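Local coordinates for protein OLD nuclease (Thermus scotoductus, PDB 6P74) that degrades linear and supercoiled double-stranded DNA from 5' to 3' as a metal-dependent exonuclease and also has DNA-stimulated ATPase activity, at residues F10-D15 and D332-S337; L5-F10 and L38-L43; R351-L356 and G408-E413; F314-R319 and A363-L368. All blocks are in the same frame, centred on the assembly; numbering follows the deposited sequence.

Contact 1: F10-D15 and D332-S337; sequences FRCLED and DRVVVS
Glu14 OE2 forms a salt bridge with Arg333, 3.1 Å from NH1. The two side chains cross at about a right angle, their carboxylate and guanidinium planes turned 33° apart, and Glu14 CG lies over one face of the guanidinium. The other oxygen, OE1, pairs with Arg68, which leaves the carboxylate held between two arginines. At the far end of the guanidinium, NH2 lies 3.3 Å from Asp15 CB; the Asp15 carboxylate, with OD2 4.3 Å from NH2, may add to the favourable electrostatics, though it is beyond a salt bridge. The Arg333 chain bends at chi2 (126°), which turns CD out of a fully extended course.

The rest of the contact is apolar. Val334 CG1 packs on Leu13 CD2 at 3.7 Å, while its other methyl, CG2, sits 3.3 Å from the carbonyl O of Cys12 and more loosely beside the Cys12 side chain. Val334 also leans on Val326 of the adjoining strand.

A type II' turn from Phe10 to Leu13, closed by backbone bonds in both directions, leads directly into Glu14 and Asp15. It is the hairpin connection between strands 2-10 and 13-19 of the ATPase antiparallel sheet, set here against edge strand 334-337 of the nucleotide-binding sheet, with Cys12 beside Gly33 of the inferred ATP-binding P-loop.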
# COMPACT_ATOMS: atom_id res chain seq x y z
N PHE A 10 3.48 -9.85 -11.61
CA PHE A 10 2.93 -8.76 -10.81
C PHE A 10 3.30 -8.98 -9.34
O PHE A 10 2.78 -9.89 -8.68
CB PHE A 10 1.41 -8.66 -11.00
CG PHE A 10 0.77 -7.62 -10.15
CD1 PHE A 10 1.12 -6.28 -10.29
CD2 PHE A 10 -0.17 -7.97 -9.19
CE1 PHE A 10 0.54 -5.32 -9.49
CE2 PHE A 10 -0.76 -7.01 -8.39
CZ PHE A 10 -0.40 -5.68 -8.55
N ARG A 11 4.19 -8.13 -8.82
CA ARG A 11 4.71 -8.25 -7.45
C ARG A 11 5.26 -9.65 -7.21
O ARG A 11 6.17 -10.09 -7.92
CB ARG A 11 3.63 -7.87 -6.44
CG ARG A 11 3.37 -6.36 -6.43
CD ARG A 11 2.09 -5.97 -5.71
NE ARG A 11 1.65 -4.63 -6.10
CZ ARG A 11 0.67 -3.95 -5.50
NH1 ARG A 11 0.03 -4.48 -4.46
NH2 ARG A 11 0.33 -2.74 -5.93
N CYS A 12 4.73 -10.37 -6.22
CA CYS A 12 5.24 -11.70 -5.93
C CYS A 12 4.66 -12.78 -6.84
O CYS A 12 5.12 -13.93 -6.77
CB CYS A 12 4.98 -12.06 -4.46
SG CYS A 12 3.26 -11.97 -3.90
N LEU A 13 3.69 -12.45 -7.71
CA LEU A 13 2.99 -13.45 -8.52
C LEU A 13 3.70 -13.58 -9.86
O LEU A 13 3.40 -12.86 -10.82
CB LEU A 13 1.52 -13.06 -8.71
CG LEU A 13 0.71 -12.80 -7.43
CD1 LEU A 13 -0.73 -12.46 -7.76
CD2 LEU A 13 0.78 -14.01 -6.51
N GLU A 14 4.64 -14.52 -9.94
CA GLU A 14 5.37 -14.72 -11.19
C GLU A 14 4.45 -15.26 -12.27
O GLU A 14 4.41 -14.73 -13.39
CB GLU A 14 6.55 -15.65 -10.97
CG GLU A 14 7.23 -16.06 -12.26
CD GLU A 14 8.67 -16.49 -12.06
OE1 GLU A 14 9.52 -16.09 -12.89
OE2 GLU A 14 8.97 -17.22 -11.08
N ASP A 15 3.68 -16.30 -11.95
CA ASP A 15 2.77 -16.92 -12.91
C ASP A 15 1.77 -17.62 -12.00
O ASP A 15 2.17 -18.32 -11.06
CB ASP A 15 3.55 -17.76 -13.92
CG ASP A 15 2.66 -18.34 -15.01
OD1 ASP A 15 1.43 -18.42 -14.81
OD2 ASP A 15 3.19 -18.72 -16.08
N ASP A 332 10.49 -19.47 -3.33
CA ASP A 332 9.76 -18.20 -3.21
C ASP A 332 8.83 -17.97 -4.40
O ASP A 332 8.52 -16.83 -4.74
CB ASP A 332 10.69 -17.00 -3.04
CG ASP A 332 11.02 -16.71 -1.59
OD1 ASP A 332 10.27 -17.19 -0.70
OD2 ASP A 332 12.03 -16.01 -1.33
N ARG A 333 8.41 -19.06 -5.04
CA ARG A 333 7.51 -19.02 -6.18
C ARG A 333 6.10 -19.21 -5.65
O ARG A 333 5.83 -20.19 -4.93
CB ARG A 333 7.89 -20.10 -7.19
CG ARG A 333 6.84 -20.40 -8.23
CD ARG A 333 7.41 -20.29 -9.64
NE ARG A 333 6.34 -20.37 -10.64
CZ ARG A 333 6.49 -20.10 -11.94
NH1 ARG A 333 7.67 -19.73 -12.42
NH2 ARG A 333 5.45 -20.20 -12.76
N VAL A 334 5.19 -18.28 -5.98
CA VAL A 334 3.82 -18.41 -5.49
C VAL A 334 3.10 -19.48 -6.29
O VAL A 334 3.17 -19.51 -7.53
CB VAL A 334 3.06 -17.07 -5.53
CG1 VAL A 334 1.65 -17.29 -4.99
CG2 VAL A 334 3.77 -16.05 -4.70
N VAL A 335 2.42 -20.34 -5.58
CA VAL A 335 1.73 -21.50 -6.10
C VAL A 335 0.35 -21.47 -5.49
O VAL A 335 0.21 -21.15 -4.30
CB VAL A 335 2.49 -22.81 -5.74
CG1 VAL A 335 1.64 -24.03 -5.96
CG2 VAL A 335 3.78 -22.89 -6.55
N VAL A 336 -0.68 -21.72 -6.29
CA VAL A 336 -2.06 -21.76 -5.80
C VAL A 336 -2.59 -23.17 -5.96
O VAL A 336 -2.40 -23.79 -7.01
CB VAL A 336 -2.96 -20.77 -6.56
CG1 VAL A 336 -4.37 -20.82 -5.99
CG2 VAL A 336 -2.37 -19.38 -6.52
N SER A 337 -3.28 -23.67 -4.94
CA SER A 337 -3.84 -25.01 -4.93
C SER A 337 -5.34 -24.94 -4.72
O SER A 337 -5.84 -24.03 -4.05
CB SER A 337 -3.25 -25.89 -3.79
OG SER A 337 -1.85 -25.73 -3.72

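Contact 2: L5-F10 and L38-L43; sequences LQVKNF and LRAIDL
In the P-loop ATPase core, helix 34-45 begins within the P-loop (Walker A) sequence, and strand 2-10 of the antiparallel sheet packs across one side of it through hydrophobic side chains alone. Ala40 stands at the middle of the contact: its CB lies 4.0 Å from Val7 CG2 and equally close to CD2 and CE2 of Phe10, so one small methyl is shared by strand and ring. The CA atoms of Val7 and Ala40 are 7.5 Å apart, and those of Leu5 and Ile41 are 7.6 Å apart.

The Phe10 ring is carried toward the helix with CG anti to the backbone N (chi1 177°). Beyond Ala40 it reaches tip to tip with Leu43, whose CD1 lies 3.7 Å from CZ and almost as near to CE1. Toward the other end, both methyls of Leu5 meet a single atom of Ile41, CG1, with CD2 at 4.0 Å, and the two side chains cross obliquely. A G1 beta bulge at Asn9 and Phe10, opposite Leu13, precedes the turn.

Strand 70-76 adds Ile72 against both Leu5 and Ala40, and Leu13 and Ile16 of strand 13-19 rest on Val7. From the nucleotide-binding sheet, Ile274 of strand 272-276 touches Leu38 and Ile41, so helix 34-45 is packed between the two sheets of the domain.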
# COMPACT_ATOMS: atom_id res chain seq x y z
N LEU A 5 -8.67 -16.04 -13.16
CA LEU A 5 -7.70 -14.95 -13.02
C LEU A 5 -6.35 -15.49 -13.45
O LEU A 5 -5.94 -16.57 -13.00
CB LEU A 5 -7.62 -14.39 -11.60
CG LEU A 5 -6.44 -13.45 -11.33
CD1 LEU A 5 -6.70 -12.12 -11.98
CD2 LEU A 5 -6.25 -13.28 -9.85
N GLN A 6 -5.64 -14.75 -14.30
CA GLN A 6 -4.26 -15.07 -14.65
C GLN A 6 -3.39 -13.87 -14.34
O GLN A 6 -3.73 -12.74 -14.69
CB GLN A 6 -4.12 -15.47 -16.11
CG GLN A 6 -4.75 -16.80 -16.43
CD GLN A 6 -5.05 -16.98 -17.91
OE1 GLN A 6 -5.85 -16.23 -18.50
NE2 GLN A 6 -4.42 -17.97 -18.52
N VAL A 7 -2.27 -14.12 -13.66
CA VAL A 7 -1.36 -13.05 -13.29
C VAL A 7 0.05 -13.47 -13.63
O VAL A 7 0.48 -14.57 -13.27
CB VAL A 7 -1.48 -12.70 -11.80
CG1 VAL A 7 -0.59 -11.53 -11.46
CG2 VAL A 7 -2.92 -12.37 -11.46
N LYS A 8 0.78 -12.61 -14.34
CA LYS A 8 2.16 -12.88 -14.70
C LYS A 8 2.99 -11.66 -14.36
O LYS A 8 2.74 -10.56 -14.86
CB LYS A 8 2.29 -13.21 -16.20
CG LYS A 8 1.49 -14.41 -16.65
CD LYS A 8 1.86 -14.81 -18.07
CE LYS A 8 1.26 -16.17 -18.44
NZ LYS A 8 2.10 -16.94 -19.42
N ASN A 9 3.98 -11.85 -13.48
CA ASN A 9 5.02 -10.87 -13.23
C ASN A 9 4.55 -9.68 -12.39
O ASN A 9 5.18 -8.61 -12.41
CB ASN A 9 5.63 -10.38 -14.55
CG ASN A 9 6.35 -11.48 -15.30
OD1 ASN A 9 7.08 -12.27 -14.71
ND2 ASN A 9 6.14 -11.55 -16.61
N PHE A 10 3.48 -9.85 -11.61
CA PHE A 10 2.93 -8.76 -10.81
C PHE A 10 3.30 -8.98 -9.34
O PHE A 10 2.78 -9.89 -8.68
CB PHE A 10 1.41 -8.66 -11.00
CG PHE A 10 0.77 -7.62 -10.15
CD1 PHE A 10 1.12 -6.28 -10.29
CD2 PHE A 10 -0.17 -7.97 -9.19
CE1 PHE A 10 0.54 -5.32 -9.49
CE2 PHE A 10 -0.76 -7.01 -8.39
CZ PHE A 10 -0.40 -5.68 -8.55
N LEU A 38 -6.00 -10.51 -4.71
CA LEU A 38 -7.13 -9.60 -4.64
C LEU A 38 -6.80 -8.26 -5.30
O LEU A 38 -7.64 -7.70 -6.02
CB LEU A 38 -7.57 -9.39 -3.20
CG LEU A 38 -8.00 -10.64 -2.46
CD1 LEU A 38 -8.63 -10.24 -1.15
CD2 LEU A 38 -8.97 -11.45 -3.31
N ARG A 39 -5.60 -7.71 -5.05
CA ARG A 39 -5.26 -6.41 -5.62
C ARG A 39 -5.21 -6.47 -7.15
O ARG A 39 -5.59 -5.51 -7.83
CB ARG A 39 -3.94 -5.90 -5.05
CG ARG A 39 -3.92 -5.81 -3.52
CD ARG A 39 -4.63 -4.57 -2.96
NE ARG A 39 -3.69 -3.69 -2.25
CZ ARG A 39 -3.30 -3.85 -0.99
NH1 ARG A 39 -3.78 -4.85 -0.25
NH2 ARG A 39 -2.43 -3.00 -0.46
N ALA A 40 -4.75 -7.60 -7.70
CA ALA A 40 -4.70 -7.74 -9.15
C ALA A 40 -6.10 -7.64 -9.76
O ALA A 40 -6.28 -7.00 -10.81
CB ALA A 40 -4.03 -9.06 -9.54
N ILE A 41 -7.09 -8.29 -9.14
CA ILE A 41 -8.46 -8.17 -9.63
C ILE A 41 -8.90 -6.72 -9.58
O ILE A 41 -9.48 -6.19 -10.53
CB ILE A 41 -9.40 -9.09 -8.83
CG1 ILE A 41 -9.07 -10.56 -9.08
CG2 ILE A 41 -10.87 -8.78 -9.18
CD1 ILE A 41 -9.67 -11.54 -8.03
N ASP A 42 -8.59 -6.04 -8.47
CA ASP A 42 -9.05 -4.67 -8.31
C ASP A 42 -8.42 -3.72 -9.32
O ASP A 42 -9.05 -2.71 -9.68
CB ASP A 42 -8.74 -4.18 -6.90
CG ASP A 42 -9.45 -2.90 -6.59
OD1 ASP A 42 -10.70 -2.94 -6.56
OD2 ASP A 42 -8.78 -1.86 -6.39
N LEU A 43 -7.19 -3.99 -9.76
CA LEU A 43 -6.53 -3.17 -10.77
C LEU A 43 -7.34 -3.14 -12.05
O LEU A 43 -7.47 -2.09 -12.69
CB LEU A 43 -5.14 -3.72 -11.07
CG LEU A 43 -3.98 -3.05 -10.36
CD1 LEU A 43 -2.67 -3.69 -10.75
CD2 LEU A 43 -4.03 -1.61 -10.76

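Contact 3: R351-L356 and G408-E413; sequences RNRFKL and GKAGIE
Phe354 drives its ring against the backbone of Gly411, the tightly packed part of a helix pair that joins the ATPase and Toprim regions. CD1 is 3.2 Å from Gly411 CA and CE1 stands nearly as close, so the ring meets the main chain directly at a glycine, which has no side chain. Ala410 completes this side: its CB lies 4.2 Å from Phe354 CA, and the two CA atoms are only 5.2 Å apart. The axes of the short helical segments approach to 8.7 Å and run nearly antiparallel, at 157°.

The looser, partly exposed side belongs to Arg353. Its side chain bends at chi3 (86°) and brings NH1 to Glu413 OE2 at 2.6 Å, a salt bridge whose N-H points poorly at the oxygen, making the hydrogen bond weak. Guanidinium and carboxylate planes are 64° apart, so the groups do not meet as a flat two-pronged pair. Beyond this bond Arg353 adds only a distant approach of NH1 to the Ala410 methyl. OE2 is also bridged by Arg462, and the two arginines gathered near it would be expected to favour the ionised acid.

Helix 409-422 lies between this helix end and the parallel Toprim sheet, where Ile412 packs on Val428 and His430 of strand 426-431. Helix 443-467 flanks it too, with Ile463 against Glu413, while Arg364 from the loop after helix 341-355 touches Phe354.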
# COMPACT_ATOMS: atom_id res chain seq x y z
N ARG A 351 -17.84 -36.53 0.45
CA ARG A 351 -18.54 -35.60 1.33
C ARG A 351 -19.93 -36.12 1.67
O ARG A 351 -20.40 -35.98 2.81
CB ARG A 351 -18.61 -34.22 0.69
CG ARG A 351 -19.51 -33.25 1.43
CD ARG A 351 -19.39 -31.85 0.87
NE ARG A 351 -19.75 -31.82 -0.55
CZ ARG A 351 -19.42 -30.84 -1.39
NH1 ARG A 351 -18.69 -29.80 -0.97
NH2 ARG A 351 -19.80 -30.90 -2.66
N ASN A 352 -20.61 -36.75 0.70
CA ASN A 352 -21.94 -37.28 0.94
C ASN A 352 -21.91 -38.49 1.86
O ASN A 352 -22.78 -38.64 2.72
CB ASN A 352 -22.61 -37.67 -0.39
CG ASN A 352 -22.96 -36.46 -1.24
OD1 ASN A 352 -23.13 -35.34 -0.74
ND2 ASN A 352 -23.07 -36.69 -2.54
N ARG A 353 -20.94 -39.39 1.66
CA ARG A 353 -20.85 -40.55 2.55
C ARG A 353 -20.62 -40.10 3.98
O ARG A 353 -21.09 -40.75 4.92
CB ARG A 353 -19.71 -41.49 2.13
CG ARG A 353 -19.91 -42.23 0.83
CD ARG A 353 -18.57 -42.74 0.26
NE ARG A 353 -18.17 -44.04 0.79
CZ ARG A 353 -17.33 -44.22 1.81
NH1 ARG A 353 -16.78 -43.17 2.45
NH2 ARG A 353 -17.02 -45.46 2.19
N PHE A 354 -19.90 -39.00 4.17
CA PHE A 354 -19.69 -38.51 5.52
C PHE A 354 -20.97 -37.91 6.10
O PHE A 354 -21.22 -38.02 7.30
CB PHE A 354 -18.56 -37.50 5.55
CG PHE A 354 -18.40 -36.84 6.88
CD1 PHE A 354 -17.75 -37.50 7.92
CD2 PHE A 354 -18.95 -35.58 7.11
CE1 PHE A 354 -17.63 -36.91 9.17
CE2 PHE A 354 -18.83 -34.96 8.36
CZ PHE A 354 -18.16 -35.64 9.39
N LYS A 355 -21.81 -37.29 5.26
CA LYS A 355 -23.01 -36.64 5.77
C LYS A 355 -24.03 -37.64 6.32
O LYS A 355 -24.91 -37.23 7.09
CB LYS A 355 -23.64 -35.76 4.69
CG LYS A 355 -22.69 -34.74 4.05
CD LYS A 355 -23.36 -33.41 3.67
CE LYS A 355 -24.85 -33.56 3.30
NZ LYS A 355 -25.13 -33.84 1.85
N LEU A 356 -23.96 -38.92 5.98
CA LEU A 356 -24.84 -39.91 6.61
C LEU A 356 -24.27 -40.26 7.98
O LEU A 356 -23.30 -41.01 8.10
CB LEU A 356 -24.96 -41.17 5.76
CG LEU A 356 -24.92 -41.10 4.23
CD1 LEU A 356 -24.66 -42.51 3.70
CD2 LEU A 356 -26.20 -40.51 3.63
N GLY A 408 -14.56 -39.65 12.68
CA GLY A 408 -14.66 -41.04 12.27
C GLY A 408 -13.97 -41.26 10.94
O GLY A 408 -13.41 -40.33 10.34
N LYS A 409 -14.02 -42.50 10.45
CA LYS A 409 -13.18 -42.86 9.31
C LYS A 409 -13.63 -42.15 8.04
O LYS A 409 -12.81 -41.58 7.31
CB LYS A 409 -13.13 -44.37 9.14
CG LYS A 409 -12.36 -45.03 10.34
CD LYS A 409 -12.26 -46.55 10.22
CE LYS A 409 -11.44 -47.15 11.38
NZ LYS A 409 -11.44 -48.64 11.33
N ALA A 410 -14.95 -42.15 7.77
CA ALA A 410 -15.47 -41.41 6.62
C ALA A 410 -15.08 -39.93 6.70
O ALA A 410 -14.83 -39.30 5.67
CB ALA A 410 -16.99 -41.57 6.51
N GLY A 411 -15.00 -39.39 7.92
CA GLY A 411 -14.55 -38.01 8.08
C GLY A 411 -13.09 -37.84 7.73
O GLY A 411 -12.69 -36.80 7.21
N ILE A 412 -12.27 -38.86 8.03
CA ILE A 412 -10.85 -38.81 7.67
C ILE A 412 -10.69 -38.80 6.15
O ILE A 412 -9.94 -37.99 5.61
CB ILE A 412 -10.08 -39.98 8.31
CG1 ILE A 412 -9.97 -39.80 9.82
CG2 ILE A 412 -8.67 -40.05 7.75
CD1 ILE A 412 -9.34 -40.97 10.53
N GLU A 413 -11.36 -39.72 5.46
CA GLU A 413 -11.39 -39.68 4.00
C GLU A 413 -11.60 -38.27 3.47
O GLU A 413 -10.91 -37.81 2.56
CB GLU A 413 -12.50 -40.56 3.45
CG GLU A 413 -12.29 -42.00 3.48
CD GLU A 413 -13.21 -42.65 2.49
OE1 GLU A 413 -12.99 -42.47 1.28
OE2 GLU A 413 -14.20 -43.29 2.92

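Contact 4: F314-R319 and A363-L368; sequences FADVNR and ARNEVL
An Asx turn overlaid on a type I beta turn, Asp316 to Arg319, shapes the loop that meets the 3-10 segment 363-368, and Asn365 makes the bond between them. Its OD1 accepts the Val317 N-H at 2.8 Å, nearly straight at 166°, although the donor stands well above the carbonyl plane (52° out of it). The Asn365 amide is held at its other end as well, because ND2 donates to the carbonyl of Pro312. Ala315 O sits close beside this amide, 3.1 Å from CG, without a hydrogen bond to it.

Val317 adopts the less common rotamer with CG1 between the backbone N and the carbonyl carbon (chi1 63°). That methyl comes 3.3 Å from Asn365 OD1, covering the oxygen next to its N-H partner, while the side chain also packs on Ile415 and Val418 of helix 409-422. Leu368 closes the apolar end: its CD1 lies 3.8 Å from Ala315 CB, and the leucine also rests on Leu422 of that helix. The contact thus ties the loop after strand 304-308 to the chain leading into the Toprim region.

On the polar side, two waters join the Asn318 amide to Arg364 NH1, one through OD1 and one, more weakly at the arginine, through ND2. Asp316 OD1 accepts two bonds from Asn318, from the backbone N on its anti lone pair and from ND2, 2.7 Å away, on its syn lone pair.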
# COMPACT_ATOMS: atom_id res chain seq x y z
N PHE A 314 -14.75 -18.75 7.99
CA PHE A 314 -14.97 -18.42 6.58
C PHE A 314 -14.31 -19.40 5.61
O PHE A 314 -14.49 -19.27 4.39
CB PHE A 314 -14.46 -17.00 6.29
CG PHE A 314 -15.30 -15.92 6.91
CD1 PHE A 314 -15.07 -15.51 8.22
CD2 PHE A 314 -16.32 -15.32 6.18
CE1 PHE A 314 -15.86 -14.52 8.79
CE2 PHE A 314 -17.10 -14.32 6.74
CZ PHE A 314 -16.87 -13.92 8.05
N ALA A 315 -13.53 -20.36 6.09
CA ALA A 315 -12.87 -21.30 5.20
C ALA A 315 -13.35 -22.69 5.61
O ALA A 315 -12.73 -23.35 6.46
CB ALA A 315 -11.37 -21.15 5.26
N ASP A 316 -14.46 -23.12 5.02
CA ASP A 316 -15.18 -24.32 5.41
C ASP A 316 -14.68 -25.51 4.59
O ASP A 316 -14.77 -25.49 3.36
CB ASP A 316 -16.68 -24.14 5.20
CG ASP A 316 -17.50 -25.08 6.03
OD1 ASP A 316 -17.30 -26.32 5.92
OD2 ASP A 316 -18.35 -24.56 6.80
N VAL A 317 -14.20 -26.56 5.28
CA VAL A 317 -13.72 -27.72 4.53
C VAL A 317 -14.86 -28.41 3.79
O VAL A 317 -14.63 -29.05 2.76
CB VAL A 317 -12.97 -28.71 5.45
CG1 VAL A 317 -13.91 -29.21 6.44
CG2 VAL A 317 -12.48 -29.88 4.68
N ASN A 318 -16.09 -28.31 4.28
CA ASN A 318 -17.19 -28.96 3.58
C ASN A 318 -17.53 -28.24 2.29
O ASN A 318 -18.18 -28.81 1.42
CB ASN A 318 -18.42 -29.05 4.48
CG ASN A 318 -18.09 -29.68 5.84
OD1 ASN A 318 -18.09 -30.91 5.99
ND2 ASN A 318 -17.78 -28.83 6.82
N ARG A 319 -17.06 -27.02 2.13
CA ARG A 319 -17.25 -26.29 0.89
C ARG A 319 -15.80 -26.31 0.42
O ARG A 319 -14.98 -25.47 0.82
CB ARG A 319 -17.78 -24.89 1.21
CG ARG A 319 -18.56 -24.22 0.12
CD ARG A 319 -19.16 -22.92 0.65
NE ARG A 319 -20.48 -23.10 1.27
CZ ARG A 319 -21.62 -22.80 0.65
NH1 ARG A 319 -21.61 -22.31 -0.59
NH2 ARG A 319 -22.78 -22.98 1.28
N ALA A 363 -13.97 -26.64 13.96
CA ALA A 363 -12.57 -26.76 14.37
C ALA A 363 -11.75 -27.49 13.33
O ALA A 363 -10.54 -27.23 13.22
CB ALA A 363 -12.45 -27.47 15.72
N ARG A 364 -12.37 -28.38 12.56
CA ARG A 364 -11.62 -29.11 11.54
C ARG A 364 -11.07 -28.21 10.45
O ARG A 364 -10.13 -28.60 9.76
CB ARG A 364 -12.49 -30.19 10.90
CG ARG A 364 -12.97 -31.22 11.85
CD ARG A 364 -13.97 -32.12 11.21
NE ARG A 364 -14.59 -32.94 12.24
CZ ARG A 364 -15.85 -33.35 12.23
NH1 ARG A 364 -16.66 -33.03 11.22
NH2 ARG A 364 -16.30 -34.08 13.23
N ASN A 365 -11.62 -27.00 10.29
CA ASN A 365 -11.12 -26.12 9.23
C ASN A 365 -9.70 -25.64 9.51
O ASN A 365 -9.01 -25.20 8.58
CB ASN A 365 -12.06 -24.93 9.03
CG ASN A 365 -13.48 -25.35 8.67
OD1 ASN A 365 -13.69 -26.38 8.03
ND2 ASN A 365 -14.45 -24.55 9.07
N GLU A 366 -9.24 -25.68 10.77
CA GLU A 366 -7.86 -25.36 11.10
C GLU A 366 -6.86 -26.08 10.20
O GLU A 366 -5.74 -25.59 10.00
CB GLU A 366 -7.58 -25.74 12.56
CG GLU A 366 -8.40 -24.97 13.58
CD GLU A 366 -7.99 -23.52 13.67
OE1 GLU A 366 -6.90 -23.16 13.14
OE2 GLU A 366 -8.75 -22.73 14.27
N VAL A 367 -7.23 -27.24 9.67
CA VAL A 367 -6.32 -27.93 8.76
C VAL A 367 -5.86 -27.00 7.66
O VAL A 367 -4.75 -27.15 7.14
CB VAL A 367 -6.99 -29.18 8.16
CG1 VAL A 367 -5.95 -30.13 7.68
CG2 VAL A 367 -7.81 -29.87 9.20
N LEU A 368 -6.70 -26.04 7.26
CA LEU A 368 -6.36 -25.19 6.13
C LEU A 368 -5.31 -24.15 6.47
O LEU A 368 -4.78 -23.52 5.56
CB LEU A 368 -7.61 -24.50 5.59
CG LEU A 368 -8.75 -25.45 5.22
CD1 LEU A 368 -10.03 -24.65 5.03
CD2 LEU A 368 -8.40 -26.24 3.97
O HOH W 1 -16.18 -32.37 8.07
O HOH W 2 -16.69 -30.09 9.45

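Contacts 1 and 2 share Phe10 and lie 10 Å apart between centres, joined also by Glu14 O to Asn9 N, 2.9 Å; both involve strands 2-10 and 13-19, beside the P-loop, where the nearest atoms of Cys12 and Gly33 of the inferred ATP site are about 4 Å apart. Contacts 3 and 4, centres 15 Å apart, meet where Arg351 NH1 approaches Asn318 O at 2.6 Å, a probable hydrogen bond. Contact 3 is the one nearer the nuclease site: Gly411 has its nearest atoms about 8 Å from those of Glu377, an inferred metal ligand, and about 14 Å from the bound samarium ion. Contacts 2 and 3, 37 Å apart between centres, are on opposite sides of the chain's centre.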